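Local atomic coordinates of vascular protein tyrosine phosphatase 1 (Rattus norvegicus, PDB entry 3I36), a protein that probably removes phosphate from phosphotyrosine side chains of other proteins through its cytoplasmic tyrosine phosphatase domain. Residues A[55-67]-A[77-89]. Sequence-based numbering, arbitrary orientation.
Sequences LIGISLPKYAAEI and NNVLPYDISRVKL
Asp-83 receives the first turn of the short helix 63-66 while Tyr-82 lies against the loop leading into it, a contact between a loop with its helical turn and the chain just after the KNRY phosphotyrosine-recognition loop of classical tyrosine phosphatases. The probable substrate site is close, the Pro-81 side chain about 8 Å from that of Val-248. One carboxylate takes two successive backbone N-H groups: Tyr-63 N reaches Asp-83 OD2 at 2.7 Å, on its syn side but 21° out of plane, and Ala-64 N reaches Asp-83 OD1 at 3.1 Å through the syn lone pair. These bonds fix the carboxylate's rotation and, with a water that donates to OD1, would probably favour its charged form. The backbone adds a straight bond, Asp-83 N to Pro-61 O (2.9 Å, 166°). The same water joins Pro-81 O and Ala-65 N.

With CG anti to the carbonyl carbon (chi1 -58°), the Tyr-82 ring reaches along the 57-62 loop and takes Leu-60 CB over one face, 3.8 Å from the ring centroid, a CH-pi contact; Gly-57 O lies over the same face, and Lys-62 CG meets the edge. Its OH shares a water with Ile-56 O. Replacing Tyr-82 with an alanine is likely to leave Leu-60 CB and Lys-62 CG without the ring they pack on and to lose this water link.

Farther along, Ala-65 CB packs on Leu-80 CB at 3.5 Å, and Ala-64 CB sits over the centre of the Arg-86 guanidinium, 3.2 Å above its plane; Asp-98 pairs with that arginine. Tyr-99 of strand 99-100 touches both alanines, Pro-81 and Arg-86, whereas strand 86-88 continues beside strand 102-105, its Val-87 reaching Met-131 of helix 125-134.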
loop_
_atom_site.group_PDB
_atom_site.type_symbol
_atom_site.label_atom_id
_atom_site.label_comp_id
_atom_site.label_asym_id
_atom_site.label_seq_id
_atom_site.Cartn_x
_atom_site.Cartn_y
_atom_site.Cartn_z
ATOM N N LEU A 55 19.749 -0.513 -1.856
ATOM C CA LEU A 55 20.127 -1.492 -0.842
ATOM C C LEU A 55 19.466 -1.214 0.490
ATOM O O LEU A 55 19.693 -1.927 1.470
ATOM C CB LEU A 55 21.637 -1.514 -0.650
ATOM C CG LEU A 55 22.454 -1.741 -1.921
ATOM C CD1 LEU A 55 23.944 -1.685 -1.590
ATOM C CD2 LEU A 55 22.104 -3.070 -2.539
ATOM N N ILE A 56 18.644 -0.179 0.544
ATOM C CA ILE A 56 18.071 0.169 1.826
ATOM C C ILE A 56 17.142 -0.913 2.361
ATOM O O ILE A 56 16.189 -1.332 1.688
ATOM C CB ILE A 56 17.331 1.496 1.797
ATOM C CG1 ILE A 56 18.250 2.601 1.245
ATOM C CG2 ILE A 56 16.842 1.838 3.199
ATOM C CD1 ILE A 56 19.615 2.674 1.908
ATOM N N GLY A 57 17.423 -1.334 3.592
ATOM C CA GLY A 57 16.589 -2.278 4.313
ATOM C C GLY A 57 16.834 -3.735 3.953
ATOM O O GLY A 57 16.352 -4.630 4.640
ATOM N N ILE A 58 17.592 -3.996 2.897
ATOM C CA ILE A 58 17.616 -5.373 2.392
ATOM C C ILE A 58 18.330 -6.373 3.299
ATOM O O ILE A 58 18.156 -7.584 3.155
ATOM C CB ILE A 58 18.142 -5.462 0.953
ATOM C CG1 ILE A 58 19.640 -5.158 0.908
ATOM C CG2 ILE A 58 17.320 -4.527 0.046
ATOM C CD1 ILE A 58 20.304 -5.605 -0.389
ATOM N N SER A 59 19.124 -5.871 4.234
ATOM C CA SER A 59 19.782 -6.759 5.184
ATOM C C SER A 59 18.939 -6.962 6.443
ATOM O O SER A 59 19.388 -7.597 7.386
ATOM C CB SER A 59 21.172 -6.232 5.563
ATOM O OG SER A 59 21.066 -5.049 6.319
ATOM N N LEU A 60 17.723 -6.411 6.470
ATOM C CA LEU A 60 16.854 -6.619 7.621
ATOM C C LEU A 60 16.394 -8.061 7.571
ATOM O O LEU A 60 15.978 -8.531 6.511
ATOM C CB LEU A 60 15.639 -5.704 7.573
ATOM C CG LEU A 60 15.933 -4.238 7.899
ATOM C CD1 LEU A 60 14.748 -3.387 7.462
ATOM C CD2 LEU A 60 16.175 -4.106 9.393
ATOM N N PRO A 61 16.493 -8.771 8.703
ATOM C CA PRO A 61 16.079 -10.176 8.761
ATOM C C PRO A 61 14.631 -10.350 8.323
ATOM O O PRO A 61 13.784 -9.495 8.599
ATOM C CB PRO A 61 16.230 -10.518 10.244
ATOM C CG PRO A 61 17.322 -9.635 10.707
ATOM C CD PRO A 61 17.192 -8.351 9.930
ATOM N N LYS A 62 14.366 -11.453 7.631
ATOM C CA LYS A 62 13.028 -11.806 7.187
ATOM C C LYS A 62 12.850 -13.267 7.549
ATOM O O LYS A 62 12.430 -14.073 6.717
ATOM C CB LYS A 62 12.908 -11.677 5.665
ATOM C CG LYS A 62 13.683 -10.538 5.052
ATOM C CD LYS A 62 14.018 -10.808 3.597
ATOM C CE LYS A 62 15.157 -11.794 3.480
ATOM N NZ LYS A 62 15.987 -11.459 2.312
ATOM N N TYR A 63 13.175 -13.614 8.785
ATOM C CA TYR A 63 13.171 -15.009 9.192
ATOM C C TYR A 63 11.778 -15.630 9.148
ATOM O O TYR A 63 11.621 -16.742 8.674
ATOM C CB TYR A 63 13.762 -15.164 10.591
ATOM C CG TYR A 63 15.211 -14.763 10.640
ATOM C CD1 TYR A 63 16.057 -15.045 9.576
ATOM C CD2 TYR A 63 15.740 -14.108 11.744
ATOM C CE1 TYR A 63 17.386 -14.684 9.602
ATOM C CE2 TYR A 63 17.074 -13.741 11.783
ATOM C CZ TYR A 63 17.893 -14.033 10.706
ATOM O OH TYR A 63 19.223 -13.673 10.723
ATOM N N ALA A 64 10.769 -14.925 9.656
ATOM C CA ALA A 64 9.435 -15.518 9.699
ATOM C C ALA A 64 8.988 -15.847 8.277
ATOM O O ALA A 64 8.455 -16.920 8.011
ATOM C CB ALA A 64 8.430 -14.582 10.378
ATOM N N ALA A 65 9.228 -14.916 7.364
ATOM C CA ALA A 65 8.849 -15.093 5.962
ATOM C C ALA A 65 9.524 -16.295 5.325
ATOM O O ALA A 65 9.030 -16.819 4.337
ATOM C CB ALA A 65 9.176 -13.852 5.159
ATOM N N GLU A 66 10.660 -16.704 5.880
ATOM C CA GLU A 66 11.465 -17.772 5.296
ATOM C C GLU A 66 11.222 -19.121 5.963
ATOM O O GLU A 66 11.737 -20.152 5.512
ATOM C CB GLU A 66 12.948 -17.393 5.350
ATOM C CG GLU A 66 13.299 -16.278 4.383
ATOM C CD GLU A 66 14.672 -15.669 4.630
ATOM O OE1 GLU A 66 15.244 -15.885 5.718
ATOM O OE2 GLU A 66 15.170 -14.955 3.732
ATOM N N ILE A 67 10.445 -19.122 7.038
ATOM C CA ILE A 67 10.088 -20.383 7.671
ATOM C C ILE A 67 9.343 -21.245 6.662
ATOM O O ILE A 67 8.502 -20.749 5.917
ATOM C CB ILE A 67 9.238 -20.173 8.945
ATOM C CG1 ILE A 67 10.063 -19.413 9.991
ATOM C CG2 ILE A 67 8.769 -21.515 9.503
ATOM C CD1 ILE A 67 9.298 -19.085 11.241
ATOM N N ASN A 77 8.574 -15.045 -3.869
ATOM C CA ASN A 77 9.614 -15.502 -2.957
ATOM C C ASN A 77 10.627 -14.417 -2.616
ATOM O O ASN A 77 11.340 -14.509 -1.618
ATOM C CB ASN A 77 10.331 -16.715 -3.551
ATOM C CG ASN A 77 11.195 -17.425 -2.534
ATOM O OD1 ASN A 77 10.888 -17.431 -1.340
ATOM N ND2 ASN A 77 12.288 -18.026 -2.998
ATOM N N ASN A 78 10.692 -13.385 -3.446
ATOM C CA ASN A 78 11.635 -12.298 -3.209
ATOM C C ASN A 78 10.949 -11.040 -2.698
ATOM O O ASN A 78 11.526 -9.955 -2.690
ATOM C CB ASN A 78 12.451 -11.993 -4.465
ATOM C CG ASN A 78 11.603 -11.444 -5.595
ATOM O OD1 ASN A 78 10.376 -11.596 -5.607
ATOM N ND2 ASN A 78 12.259 -10.801 -6.561
ATOM N N VAL A 79 9.702 -11.183 -2.282
ATOM C CA VAL A 79 9.049 -10.095 -1.585
ATOM C C VAL A 79 8.607 -10.586 -0.229
ATOM O O VAL A 79 7.509 -11.122 -0.060
ATOM C CB VAL A 79 7.867 -9.541 -2.372
ATOM C CG1 VAL A 79 7.226 -8.410 -1.593
ATOM C CG2 VAL A 79 8.346 -9.055 -3.751
ATOM N N LEU A 80 9.504 -10.444 0.732
ATOM C CA LEU A 80 9.280 -11.000 2.051
ATOM C C LEU A 80 9.289 -9.881 3.060
ATOM O O LEU A 80 10.155 -9.016 3.019
ATOM C CB LEU A 80 10.391 -11.974 2.408
ATOM C CG LEU A 80 10.611 -13.058 1.363
ATOM C CD1 LEU A 80 11.719 -13.975 1.840
ATOM C CD2 LEU A 80 9.322 -13.844 1.122
ATOM N N PRO A 81 8.348 -9.931 3.998
ATOM C CA PRO A 81 8.261 -8.901 5.029
ATOM C C PRO A 81 9.462 -8.995 5.964
ATOM O O PRO A 81 9.838 -10.089 6.388
ATOM C CB PRO A 81 6.984 -9.275 5.779
ATOM C CG PRO A 81 6.853 -10.802 5.568
ATOM C CD PRO A 81 7.273 -10.932 4.112
ATOM N N TYR A 82 10.055 -7.855 6.295
ATOM C CA TYR A 82 11.077 -7.835 7.323
ATOM C C TYR A 82 10.428 -8.101 8.669
ATOM O O TYR A 82 9.330 -7.622 8.945
ATOM C CB TYR A 82 11.801 -6.485 7.352
ATOM C CG TYR A 82 12.433 -6.153 6.033
ATOM C CD1 TYR A 82 13.251 -7.078 5.393
ATOM C CD2 TYR A 82 12.225 -4.917 5.425
ATOM C CE1 TYR A 82 13.835 -6.796 4.175
ATOM C CE2 TYR A 82 12.812 -4.619 4.198
ATOM C CZ TYR A 82 13.614 -5.563 3.582
ATOM O OH TYR A 82 14.210 -5.292 2.381
ATOM N N ASP A 83 11.115 -8.880 9.493
ATOM C CA ASP A 83 10.627 -9.217 10.824
ATOM C C ASP A 83 10.361 -7.963 11.632
ATOM O O ASP A 83 9.426 -7.900 12.423
ATOM C CB ASP A 83 11.673 -10.048 11.549
ATOM C CG ASP A 83 11.887 -11.396 10.897
ATOM O OD1 ASP A 83 10.886 -11.981 10.453
ATOM O OD2 ASP A 83 13.045 -11.859 10.805
ATOM N N ILE A 84 11.201 -6.962 11.439
ATOM C CA ILE A 84 11.135 -5.790 12.295
ATOM C C ILE A 84 9.814 -5.025 12.153
ATOM O O ILE A 84 9.429 -4.273 13.040
ATOM C CB ILE A 84 12.323 -4.844 12.016
ATOM C CG1 ILE A 84 12.477 -3.825 13.145
ATOM C CG2 ILE A 84 12.171 -4.179 10.656
ATOM C CD1 ILE A 84 13.822 -3.137 13.141
ATOM N N SER A 85 9.122 -5.227 11.039
ATOM C CA SER A 85 7.948 -4.431 10.738
ATOM C C SER A 85 6.770 -5.300 10.339
ATOM O O SER A 85 5.706 -4.789 10.000
ATOM C CB SER A 85 8.265 -3.486 9.572
ATOM O OG SER A 85 8.720 -4.241 8.453
ATOM N N ARG A 86 6.958 -6.614 10.371
ATOM C CA ARG A 86 5.941 -7.481 9.816
ATOM C C ARG A 86 4.702 -7.451 10.698
ATOM O O ARG A 86 4.780 -7.262 11.918
ATOM C CB ARG A 86 6.463 -8.914 9.625
ATOM C CG ARG A 86 6.627 -9.692 10.904
ATOM C CD ARG A 86 7.065 -11.107 10.588
ATOM N NE ARG A 86 7.212 -11.889 11.800
ATOM C CZ ARG A 86 6.309 -12.768 12.219
ATOM N NH1 ARG A 86 5.206 -12.970 11.512
ATOM N NH2 ARG A 86 6.516 -13.435 13.338
ATOM N N VAL A 87 3.554 -7.615 10.061
ATOM C CA VAL A 87 2.298 -7.658 10.775
ATOM C C VAL A 87 2.179 -9.055 11.363
ATOM O O VAL A 87 2.227 -10.039 10.636
ATOM C CB VAL A 87 1.130 -7.381 9.826
ATOM C CG1 VAL A 87 -0.186 -7.492 10.559
ATOM C CG2 VAL A 87 1.295 -5.993 9.161
ATOM N N LYS A 88 2.026 -9.139 12.678
ATOM C CA LYS A 88 1.935 -10.434 13.337
ATOM C C LYS A 88 0.501 -10.684 13.738
ATOM O O LYS A 88 -0.093 -9.878 14.436
ATOM C CB LYS A 88 2.828 -10.465 14.573
ATOM C CG LYS A 88 4.297 -10.312 14.256
ATOM C CD LYS A 88 5.129 -10.245 15.518
ATOM C CE LYS A 88 6.516 -9.698 15.220
ATOM N NZ LYS A 88 7.373 -9.634 16.440
ATOM N N LEU A 89 -0.058 -11.800 13.281
ATOM C CA LEU A 89 -1.430 -12.131 13.605
ATOM C C LEU A 89 -1.484 -12.974 14.865
ATOM O O LEU A 89 -0.454 -13.374 15.396
ATOM C CB LEU A 89 -2.071 -12.879 12.445
ATOM C CG LEU A 89 -1.867 -12.169 11.102
ATOM C CD1 LEU A 89 -2.502 -12.989 9.981
ATOM C CD2 LEU A 89 -2.425 -10.728 11.158
HETATM O O HOH W 1 13.977 -2.776 1.685
HETATM O O HOH W 2 13.808 -7.368 10.262
HETATM O O HOH W 3 9.751 -12.247 8.126
#